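Local coordinates for malonyl coenzyme A-acyl carrier protein transacylase (Helicobacter pylori, PDB 2H1Y), which probably transfers the malonyl group from malonyl-CoA to holo-acyl carrier protein, giving malonyl-ACP and free coenzyme A, at residues L51-M55 against K56-F60; S109-L113 against S114-D118. All blocks are in the same frame, centred on the assembly; numbering follows the deposited sequence.

Contact 1. Residues L51-M55 against K56-F60; sequences LKVDM and KKTLF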
# COMPACT_ATOMS: atom_id res chain seq x y z
N LEU A 51 -2.42 -7.92 -18.26
CA LEU A 51 -2.80 -8.92 -17.28
C LEU A 51 -3.67 -10.00 -17.88
O LEU A 51 -3.90 -11.05 -17.25
CB LEU A 51 -3.46 -8.28 -16.06
CG LEU A 51 -2.45 -7.54 -15.18
CD1 LEU A 51 -3.15 -6.77 -14.10
CD2 LEU A 51 -1.41 -8.50 -14.59
N LYS A 52 -4.13 -9.75 -19.11
CA LYS A 52 -4.89 -10.74 -19.86
C LYS A 52 -6.16 -11.08 -19.10
O LYS A 52 -6.56 -12.24 -19.03
CB LYS A 52 -4.06 -12.01 -20.09
CG LYS A 52 -3.37 -12.10 -21.45
CD LYS A 52 -2.00 -11.42 -21.50
CE LYS A 52 -1.57 -11.21 -22.96
NZ LYS A 52 -0.52 -10.15 -23.13
N VAL A 53 -6.74 -10.04 -18.50
CA VAL A 53 -8.04 -10.10 -17.81
C VAL A 53 -8.70 -8.75 -18.07
O VAL A 53 -7.99 -7.77 -18.30
CB VAL A 53 -7.91 -10.30 -16.28
CG1 VAL A 53 -9.23 -10.74 -15.70
CG2 VAL A 53 -6.84 -11.32 -15.93
N ASP A 54 -10.03 -8.69 -18.06
CA ASP A 54 -10.71 -7.40 -18.28
C ASP A 54 -10.64 -6.64 -16.98
O ASP A 54 -11.19 -7.08 -15.96
CB ASP A 54 -12.17 -7.55 -18.73
CG ASP A 54 -12.87 -6.19 -18.95
OD1 ASP A 54 -13.71 -6.07 -19.89
OD2 ASP A 54 -12.59 -5.23 -18.21
N MET A 55 -9.97 -5.50 -17.02
CA MET A 55 -9.75 -4.69 -15.83
C MET A 55 -10.85 -3.67 -15.58
O MET A 55 -11.02 -3.21 -14.44
CB MET A 55 -8.38 -4.01 -15.89
CG MET A 55 -7.22 -4.96 -15.68
SD MET A 55 -7.24 -5.63 -14.00
CE MET A 55 -6.03 -4.61 -13.17
N LYS A 56 -11.59 -3.31 -16.63
CA LYS A 56 -12.76 -2.45 -16.50
C LYS A 56 -13.77 -3.13 -15.59
O LYS A 56 -14.23 -2.57 -14.61
CB LYS A 56 -13.40 -2.20 -17.86
CG LYS A 56 -12.77 -1.07 -18.66
CD LYS A 56 -13.01 -1.23 -20.17
CE LYS A 56 -12.10 -2.33 -20.75
NZ LYS A 56 -11.73 -2.13 -22.19
N LYS A 57 -14.09 -4.37 -15.93
CA LYS A 57 -15.14 -5.10 -15.26
C LYS A 57 -14.68 -5.56 -13.88
O LYS A 57 -15.44 -5.52 -12.90
CB LYS A 57 -15.61 -6.26 -16.14
CG LYS A 57 -16.58 -5.79 -17.28
CD LYS A 57 -16.36 -6.48 -18.65
CE LYS A 57 -16.96 -7.88 -18.73
NZ LYS A 57 -16.24 -8.86 -17.84
N THR A 58 -13.40 -5.92 -13.79
CA THR A 58 -12.81 -6.31 -12.52
C THR A 58 -12.82 -5.18 -11.49
O THR A 58 -12.95 -5.44 -10.30
CB THR A 58 -11.41 -6.90 -12.70
OG1 THR A 58 -11.44 -7.80 -13.82
CG2 THR A 58 -10.97 -7.67 -11.46
N LEU A 59 -12.72 -3.93 -11.94
CA LEU A 59 -12.79 -2.82 -11.00
C LEU A 59 -14.18 -2.21 -10.79
O LEU A 59 -14.44 -1.63 -9.73
CB LEU A 59 -11.77 -1.72 -11.33
CG LEU A 59 -10.28 -2.06 -11.54
CD1 LEU A 59 -9.42 -0.91 -11.13
CD2 LEU A 59 -9.84 -3.32 -10.82
N PHE A 60 -15.07 -2.34 -11.77
CA PHE A 60 -16.33 -1.56 -11.76
C PHE A 60 -17.60 -2.26 -11.25
O PHE A 60 -18.44 -1.64 -10.59
CB PHE A 60 -16.62 -0.93 -13.13
CG PHE A 60 -15.53 -0.01 -13.64
CD1 PHE A 60 -15.47 0.31 -15.00
CD2 PHE A 60 -14.57 0.53 -12.77
CE1 PHE A 60 -14.48 1.15 -15.49
CE2 PHE A 60 -13.58 1.37 -13.26
CZ PHE A 60 -13.53 1.68 -14.62
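Val53 approaches Thr58 only loosely, and the approach is doubtful because the place of the Thr58 hydroxyl is uncertain. The next residue, Asp54, carries the polar part of the contact. Its CG is anti to the backbone N (chi1 180°), which swings the carboxylate over the first turn of the helix. There Asp54 OD2 accepts from Lys57 N at 2.9 Å, a nearly straight bond that meets the oxygen from above the carboxylate plane. Asp54 is thus the N-cap of helix 55-60, while the previous helix, 38-51, closes just upstream in a Schellman motif with Lys52, at positive phi, as its C-prime residue; the segment is the short link between two helices. The lysines of the new turn lie against the same carboxylate with their carbon chains: Lys56 CB is 3.2 Å from Asp54 OD2, and the bent Lys57 chain crosses the carboxylate so that its CD approaches Asp54 OD1. Lys57 NZ stays 4.3 Å from Asp54 OD1, beyond a salt bridge, and Lys56 NZ pairs instead with Glu45. At Met55 the backbone takes over: Met55 O receives Leu59 N at 3.1 Å from above the carbonyl plane, and Leu59 CG sits 3.2 Å from that oxygen. Met55 is buried, and its bent side chain packs on Ala47 and Leu78.

Contact 2. Residues S109-L113 against S114-D118; sequences SAVSL and SGALD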
# COMPACT_ATOMS: atom_id res chain seq x y z
N SER A 109 4.10 0.61 -5.65
CA SER A 109 3.54 1.76 -6.36
C SER A 109 4.48 2.93 -6.34
O SER A 109 4.77 3.49 -7.40
CB SER A 109 2.22 2.22 -5.77
OG SER A 109 1.20 1.29 -6.04
N ALA A 110 4.93 3.30 -5.15
CA ALA A 110 5.78 4.48 -4.95
C ALA A 110 7.12 4.35 -5.73
O ALA A 110 7.47 5.25 -6.51
CB ALA A 110 6.02 4.71 -3.50
N VAL A 111 7.81 3.22 -5.54
CA VAL A 111 8.99 2.86 -6.35
C VAL A 111 8.73 2.99 -7.87
O VAL A 111 9.52 3.61 -8.58
CB VAL A 111 9.46 1.42 -6.02
CG1 VAL A 111 10.47 0.91 -7.07
CG2 VAL A 111 10.06 1.36 -4.62
N SER A 112 7.62 2.43 -8.35
CA SER A 112 7.29 2.51 -9.76
C SER A 112 7.19 3.93 -10.25
O SER A 112 7.82 4.31 -11.24
CB SER A 112 5.98 1.76 -10.03
OG SER A 112 5.50 2.05 -11.33
N LEU A 113 6.39 4.73 -9.56
CA LEU A 113 6.12 6.09 -10.01
C LEU A 113 7.34 6.98 -9.86
O LEU A 113 7.45 7.98 -10.55
CB LEU A 113 4.89 6.65 -9.30
CG LEU A 113 3.71 5.97 -10.00
CD1 LEU A 113 2.52 5.84 -9.12
CD2 LEU A 113 3.34 6.68 -11.31
N SER A 114 8.27 6.59 -9.01
CA SER A 114 9.57 7.24 -8.95
C SER A 114 10.32 7.13 -10.28
O SER A 114 11.10 8.02 -10.64
CB SER A 114 10.41 6.67 -7.81
OG SER A 114 11.30 7.66 -7.36
N GLY A 115 10.06 6.04 -11.01
CA GLY A 115 10.58 5.86 -12.37
C GLY A 115 11.35 4.56 -12.55
O GLY A 115 11.94 4.31 -13.61
N ALA A 116 11.34 3.73 -11.51
CA ALA A 116 12.11 2.51 -11.49
C ALA A 116 11.32 1.31 -11.99
O ALA A 116 11.79 0.18 -11.92
CB ALA A 116 12.62 2.25 -10.09
N LEU A 117 10.11 1.56 -12.49
CA LEU A 117 9.23 0.46 -12.86
C LEU A 117 8.16 0.94 -13.83
O LEU A 117 7.31 1.75 -13.47
CB LEU A 117 8.61 -0.08 -11.59
CG LEU A 117 8.52 -1.57 -11.31
CD1 LEU A 117 9.74 -2.32 -11.81
CD2 LEU A 117 8.35 -1.76 -9.80
N ASP A 118 8.25 0.46 -15.08
CA ASP A 118 7.28 0.81 -16.13
C ASP A 118 5.90 0.30 -15.79
O ASP A 118 5.74 -0.69 -15.04
CB ASP A 118 7.69 0.22 -17.50
CG ASP A 118 9.04 0.70 -17.96
OD1 ASP A 118 9.41 1.86 -17.64
OD2 ASP A 118 9.75 -0.08 -18.65
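The flat groups that meet here are peptide units, and the Ser112 carbonyl is approached over its face: Gly115 N donates to Ser112 O at 2.8 Å from 54° above the carbonyl plane, a short but bent bond. The Ala110 carbonyl is met much closer to its plane, with Ser114 N 2.9 Å from Ala110 O. Val111 O receives two long, weak bonds, from Gly115 N and from Ala116 N, the latter marking a wider pi-type turn. Gly115 turns the chain back at phi 126°, a backbone shape that glycine readily adopts. Beyond Gly115 and Ala116 the chain folds back, and Leu117 CB lies 3.4 Å from Ser112 CA and 3.6 Å from Ser112 CB. Alongside, the CG1 branch of Val111 rests on Ala116 CB at 3.9 Å. Helix 105-116 starts within the Gly-His-Ser-Leu-Gly motif, the nucleophile elbow that in acyltransferases of this family carries the reactive serine, and the turn ends that helix before helix 119-137. Around it, Ser114 OG bonds to Phe235 O, and Ser114 O to His234 ND1. The Ser112 hydroxyl, set anti to its amide nitrogen (chi1 168°) and beside its own carbonyl carbon, donates to Leu117 O at 2.8 Å, tilted from that carbonyl plane. Tyr77 OH is its second partner, so this buried oxygen, held by two bonds, fastens the chain after the turn to the helix and to helix 69-90.

In the fold
From the N terminus, the chain runs through helix 38-51 into contact 1, the corner that leads into helix 55-60, then along helix 69-90 and strand 99-102 to contact 2, where helix 105-116 gives way to helix 119-137. Each contact closes only a local turn; they follow in series, neither nesting nor crossing. Their centres lie 22 Å apart and their nearest atoms about 11 Å, without touching. Helix 69-90 connects them: Val53 of contact 1 packs on Tyr71, whereas Leu113 of contact 2 packs on Tyr81 and Tyr84. Contact 2 also borders strand 15-19 of the mixed sheet through Phe19, while contact 1 lies farther from the chain centre.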